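PDB 4OPE: Nrps/pks from Streptomyces albus, which probably catalyses the decarboxylative, chain-extending condensation of acyl units as a ketosynthase domain of the oxazolomycin polyketide synthase assembly line. Local coordinates for residues A[300-311]-A[415-423]. Numbering follows the deposited sequence.
Sequences LAPADLGYLEAH and RTAAISAFG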
ATOM      1  N   LEU A 300      -8.365  13.585  23.738  1.00 51.95           N
ATOM      2  CA  LEU A 300      -9.800  13.692  23.768  1.00 53.10           C
ATOM      3  C   LEU A 300     -10.383  12.650  24.687  1.00 54.33           C
ATOM      4  O   LEU A 300      -9.950  11.517  24.715  1.00 58.09           O
ATOM      5  CB  LEU A 300     -10.335  13.479  22.358  1.00 54.65           C
ATOM      6  CG  LEU A 300     -11.834  13.572  22.105  1.00 56.06           C
ATOM      7  CD1 LEU A 300     -12.271  15.015  22.148  1.00 59.75           C
ATOM      8  CD2 LEU A 300     -12.177  13.022  20.745  1.00 57.63           C
ATOM      9  N   ALA A 301     -11.392  13.055  25.436  1.00 58.80           N
ATOM     10  CA  ALA A 301     -12.122  12.175  26.307  1.00 57.37           C
ATOM     11  C   ALA A 301     -13.384  11.835  25.604  1.00 55.84           C
ATOM     12  O   ALA A 301     -13.927  12.666  24.869  1.00 56.67           O
ATOM     13  CB  ALA A 301     -12.463  12.897  27.595  1.00 61.43           C
ATOM     14  N   PRO A 302     -13.889  10.628  25.836  1.00 54.74           N
ATOM     15  CA  PRO A 302     -15.170  10.246  25.292  1.00 53.06           C
ATOM     16  C   PRO A 302     -16.254  11.274  25.552  1.00 53.21           C
ATOM     17  O   PRO A 302     -17.152  11.438  24.764  1.00 52.58           O
ATOM     18  CB  PRO A 302     -15.462   8.942  26.020  1.00 53.87           C
ATOM     19  CG  PRO A 302     -14.134   8.328  26.221  1.00 52.79           C
ATOM     20  CD  PRO A 302     -13.131   9.454  26.297  1.00 55.48           C
ATOM     21  N   ALA A 303     -16.184  11.970  26.665  1.00 59.78           N
ATOM     22  CA  ALA A 303     -17.227  12.946  26.986  1.00 64.89           C
ATOM     23  C   ALA A 303     -17.282  14.110  25.968  1.00 64.03           C
ATOM     24  O   ALA A 303     -18.312  14.766  25.786  1.00 63.67           O
ATOM     25  CB  ALA A 303     -17.000  13.478  28.398  1.00 64.87           C
ATOM     26  N   ASP A 304     -16.150  14.354  25.322  1.00 62.96           N
ATOM     27  CA  ASP A 304     -16.027  15.425  24.352  1.00 62.18           C
ATOM     28  C   ASP A 304     -16.328  14.978  22.940  1.00 55.43           C
ATOM     29  O   ASP A 304     -16.230  15.778  22.052  1.00 60.53           O
ATOM     30  CB  ASP A 304     -14.594  15.991  24.353  1.00 64.17           C
ATOM     31  CG  ASP A 304     -14.125  16.457  25.730  1.00 64.31           C
ATOM     32  OD1 ASP A 304     -14.963  16.948  26.525  1.00 58.22           O
ATOM     33  OD2 ASP A 304     -12.894  16.333  25.980  1.00 66.59           O
ATOM     34  N   LEU A 305     -16.648  13.715  22.713  1.00 49.92           N
ATOM     35  CA  LEU A 305     -16.831  13.225  21.369  1.00 44.85           C
ATOM     36  C   LEU A 305     -18.229  13.502  20.876  1.00 41.47           C
ATOM     37  O   LEU A 305     -19.172  13.105  21.499  1.00 40.74           O
ATOM     38  CB  LEU A 305     -16.601  11.750  21.391  1.00 48.28           C
ATOM     39  CG  LEU A 305     -16.506  11.030  20.075  1.00 49.68           C
ATOM     40  CD1 LEU A 305     -15.441  11.655  19.193  1.00 50.57           C
ATOM     41  CD2 LEU A 305     -16.128   9.611  20.410  1.00 51.25           C
ATOM     42  N   GLY A 306     -18.365  14.197  19.759  1.00 39.35           N
ATOM     43  CA  GLY A 306     -19.693  14.576  19.239  1.00 39.12           C
ATOM     44  C   GLY A 306     -20.442  13.586  18.373  1.00 38.46           C
ATOM     45  O   GLY A 306     -21.662  13.643  18.284  1.00 42.00           O
ATOM     46  N   TYR A 307     -19.730  12.679  17.719  1.00 37.19           N
ATOM     47  CA  TYR A 307     -20.342  11.747  16.767  1.00 37.32           C
ATOM     48  C   TYR A 307     -19.363  10.660  16.449  1.00 36.04           C
ATOM     49  O   TYR A 307     -18.172  10.897  16.405  1.00 35.14           O
ATOM     50  CB  TYR A 307     -20.752  12.450  15.462  1.00 38.00           C
ATOM     51  CG  TYR A 307     -21.403  11.552  14.461  1.00 37.18           C
ATOM     52  CD1 TYR A 307     -22.737  11.232  14.550  1.00 37.80           C
ATOM     53  CD2 TYR A 307     -20.693  11.043  13.425  1.00 37.87           C
ATOM     54  CE1 TYR A 307     -23.345  10.411  13.632  1.00 38.17           C
ATOM     55  CE2 TYR A 307     -21.273  10.187  12.515  1.00 38.86           C
ATOM     56  CZ  TYR A 307     -22.593   9.878  12.627  1.00 40.63           C
ATOM     57  OH  TYR A 307     -23.131   9.024  11.693  1.00 47.40           O
ATOM     58  N   LEU A 308     -19.891   9.468  16.218  1.00 38.27           N
ATOM     59  CA  LEU A 308     -19.087   8.268  15.914  1.00 41.31           C
ATOM     60  C   LEU A 308     -19.624   7.667  14.614  1.00 40.68           C
ATOM     61  O   LEU A 308     -20.739   7.158  14.584  1.00 39.92           O
ATOM     62  CB  LEU A 308     -19.199   7.255  17.051  1.00 44.14           C
ATOM     63  CG  LEU A 308     -18.265   6.034  17.158  1.00 48.18           C
ATOM     64  CD1 LEU A 308     -18.452   4.959  16.110  1.00 48.77           C
ATOM     65  CD2 LEU A 308     -16.822   6.467  17.115  1.00 52.85           C
ATOM     66  N   GLU A 309     -18.842   7.797  13.543  1.00 39.50           N
ATOM     67  CA  GLU A 309     -19.160   7.238  12.242  1.00 39.37           C
ATOM     68  C   GLU A 309     -18.568   5.888  12.270  1.00 39.95           C
ATOM     69  O   GLU A 309     -17.331   5.703  12.225  1.00 41.74           O
ATOM     70  CB  GLU A 309     -18.534   8.056  11.110  1.00 39.48           C
ATOM     71  CG  GLU A 309     -18.618   7.419   9.737  1.00 38.44           C
ATOM     72  CD  GLU A 309     -20.050   7.197   9.211  1.00 41.67           C
ATOM     73  OE1 GLU A 309     -21.046   7.875   9.630  1.00 39.67           O
ATOM     74  OE2 GLU A 309     -20.181   6.315   8.325  1.00 45.67           O
ATOM     75  N   ALA A 310     -19.454   4.917  12.386  1.00 42.82           N
ATOM     76  CA  ALA A 310     -19.030   3.558  12.727  1.00 41.62           C
ATOM     77  C   ALA A 310     -18.749   2.762  11.481  1.00 42.48           C
ATOM     78  O   ALA A 310     -19.231   3.081  10.392  1.00 43.12           O
ATOM     79  CB  ALA A 310     -20.113   2.881  13.522  1.00 41.40           C
ATOM     80  N   HIS A 311     -18.004   1.685  11.656  1.00 41.67           N
ATOM     81  CA  HIS A 311     -17.818   0.741  10.590  1.00 41.04           C
ATOM     82  C   HIS A 311     -19.147   0.244  10.055  1.00 39.64           C
ATOM     83  O   HIS A 311     -19.407   0.348   8.862  1.00 45.61           O
ATOM     84  CB  HIS A 311     -16.942  -0.400  11.033  1.00 43.06           C
ATOM     85  CG  HIS A 311     -16.568  -1.303   9.927  1.00 43.21           C
ATOM     86  ND1 HIS A 311     -16.027  -0.835   8.750  1.00 45.21           N
ATOM     87  CD2 HIS A 311     -16.688  -2.645   9.797  1.00 44.91           C
ATOM     88  CE1 HIS A 311     -15.809  -1.863   7.946  1.00 49.49           C
ATOM     89  NE2 HIS A 311     -16.195  -2.972   8.562  1.00 45.47           N
ATOM     90  N   ARG A 415     -17.064  21.029  17.244  1.00 45.42           N
ATOM     91  CA  ARG A 415     -17.571  19.727  17.115  1.00 42.92           C
ATOM     92  C   ARG A 415     -16.456  18.751  16.831  1.00 43.30           C
ATOM     93  O   ARG A 415     -15.466  19.140  16.171  1.00 41.80           O
ATOM     94  CB  ARG A 415     -18.553  19.729  15.984  1.00 42.36           C
ATOM     95  CG  ARG A 415     -19.799  20.504  16.333  1.00 43.10           C
ATOM     96  CD  ARG A 415     -20.709  20.473  15.138  1.00 45.07           C
ATOM     97  NE  ARG A 415     -21.840  21.339  15.345  1.00 50.93           N
ATOM     98  CZ  ARG A 415     -21.798  22.671  15.338  1.00 51.85           C
ATOM     99  NH1 ARG A 415     -20.664  23.313  15.102  1.00 54.72           N
ATOM    100  NH2 ARG A 415     -22.901  23.354  15.560  1.00 51.79           N
ATOM    101  N   THR A 416     -16.605  17.512  17.347  1.00 40.84           N
ATOM    102  CA  THR A 416     -15.627  16.439  17.093  1.00 42.40           C
ATOM    103  C   THR A 416     -16.302  15.152  16.598  1.00 40.36           C
ATOM    104  O   THR A 416     -17.479  14.890  16.865  1.00 40.58           O
ATOM    105  CB  THR A 416     -14.785  16.065  18.331  1.00 43.68           C
ATOM    106  OG1 THR A 416     -15.657  15.583  19.341  1.00 49.67           O
ATOM    107  CG2 THR A 416     -14.056  17.246  18.882  1.00 44.11           C
ATOM    108  N   ALA A 417     -15.548  14.361  15.857  1.00 35.46           N
ATOM    109  CA  ALA A 417     -16.067  13.127  15.394  1.00 34.20           C
ATOM    110  C   ALA A 417     -14.960  12.121  15.274  1.00 34.53           C
ATOM    111  O   ALA A 417     -13.769  12.451  15.127  1.00 31.83           O
ATOM    112  CB  ALA A 417     -16.758  13.301  14.065  1.00 34.04           C
ATOM    113  N   ALA A 418     -15.383  10.874  15.355  1.00 35.42           N
ATOM    114  CA  ALA A 418     -14.474   9.782  15.271  1.00 38.00           C
ATOM    115  C   ALA A 418     -15.015   8.811  14.250  1.00 36.21           C
ATOM    116  O   ALA A 418     -16.211   8.597  14.179  1.00 36.91           O
ATOM    117  CB  ALA A 418     -14.362   9.128  16.640  1.00 39.76           C
ATOM    118  N   ILE A 419     -14.117   8.212  13.485  1.00 36.21           N
ATOM    119  CA  ILE A 419     -14.483   7.352  12.358  1.00 35.42           C
ATOM    120  C   ILE A 419     -13.675   6.084  12.396  1.00 33.12           C
ATOM    121  O   ILE A 419     -12.454   6.147  12.492  1.00 30.58           O
ATOM    122  CB  ILE A 419     -14.151   8.039  11.032  1.00 36.02           C
ATOM    123  CG1 ILE A 419     -14.684   9.462  11.107  1.00 37.54           C
ATOM    124  CG2 ILE A 419     -14.729   7.233   9.856  1.00 34.61           C
ATOM    125  CD1 ILE A 419     -14.432  10.282   9.861  1.00 40.62           C
ATOM    126  N   SER A 420     -14.380   4.957  12.275  1.00 32.81           N
ATOM    127  CA  SER A 420     -13.783   3.620  12.288  1.00 32.73           C
ATOM    128  C   SER A 420     -13.900   2.910  10.940  1.00 32.18           C
ATOM    129  O   SER A 420     -14.881   3.033  10.233  1.00 31.43           O
ATOM    130  CB  SER A 420     -14.485   2.724  13.294  1.00 32.70           C
ATOM    131  OG  SER A 420     -14.200   3.062  14.640  1.00 34.51           O
ATOM    132  N   ALA A 421     -12.878   2.132  10.630  1.00 32.03           N
ATOM    133  CA  ALA A 421     -12.910   1.231   9.533  1.00 31.84           C
ATOM    134  C   ALA A 421     -12.074  -0.010   9.872  1.00 32.49           C
ATOM    135  O   ALA A 421     -10.879   0.096  10.175  1.00 29.79           O
ATOM    136  CB  ALA A 421     -12.369   1.925   8.314  1.00 32.16           C
ATOM    137  N   PHE A 422     -12.728  -1.170   9.774  1.00 33.90           N
ATOM    138  CA  PHE A 422     -12.142  -2.473  10.104  1.00 35.26           C
ATOM    139  C   PHE A 422     -12.131  -3.397   8.894  1.00 34.62           C
ATOM    140  O   PHE A 422     -13.147  -3.824   8.409  1.00 35.09           O
ATOM    141  CB  PHE A 422     -12.959  -3.124  11.222  1.00 36.96           C
ATOM    142  CG  PHE A 422     -13.141  -2.244  12.413  1.00 37.08           C
ATOM    143  CD1 PHE A 422     -12.069  -1.608  12.976  1.00 36.28           C
ATOM    144  CD2 PHE A 422     -14.383  -2.028  12.938  1.00 38.48           C
ATOM    145  CE1 PHE A 422     -12.207  -0.803  14.073  1.00 35.99           C
ATOM    146  CE2 PHE A 422     -14.549  -1.208  14.035  1.00 38.40           C
ATOM    147  CZ  PHE A 422     -13.450  -0.610  14.614  1.00 38.37           C
ATOM    148  N   GLY A 423     -10.960  -3.680   8.387  1.00 34.96           N
ATOM    149  CA  GLY A 423     -10.846  -4.541   7.243  1.00 34.72           C
ATOM    150  C   GLY A 423     -11.154  -5.967   7.652  1.00 34.48           C
ATOM    151  O   GLY A 423     -10.703  -6.433   8.699  1.00 33.42           O
TER
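L308 and E309 pair with A418 and I419 as parallel neighbours, the short strand 308-309 lying beside strand 416-422 in the large mixed sheet of this thiolase-fold ketosynthase. Three backbone bonds step along the pair: A418 N gives to Y307 O (3.0 Å), E309 N to A418 O (2.8 Å) and S420 N to E309 O (3.0 Å).

Before the strands pair, the T416 hydroxyl ties down the incoming turn. With chi1 at 62°, OG1 sits between the backbone N and carbonyl carbon of its own residue; there it donates to D304 O at 2.8 Å and accepts from G306 N at 3.1 Å. On one face the small A418 methyl meets two leucines, L308 through CD2 (3.7 Å) and L305 through CD1 (3.8 Å), and strand 427-434 also touches it. The other face carries E309 and I419, where the glutamate CG rests against the isoleucine CG2. Helix 356-370 lies over that face, and its K363 forms a salt bridge with E309 OE1 and a hydrogen bond with Y307 OH.

Past the last backbone bond between the two strands, H311 meets F422 in an offset edge-to-face pair, planes at 64°, with the phenyl edge toward the imidazole face. F422 CB also makes a CH-pi contact over the imidazole, 4.2 Å from its centroid. An alanine here would remove the imidazole, and F422 would probably lose its aromatic partner and have more freedom to turn. H311 closes an LEAH sequence that matches the conserved histidine motif of ketosynthases, consistent with an active-site role as in relatives. The chemistry therefore changes along the pair: the T416 hydroxyl fixes the turn leading into strand 308-309, backbone bonds join the two strands, and aromatic packing probably helps orient the histidine just beyond strand 308-309.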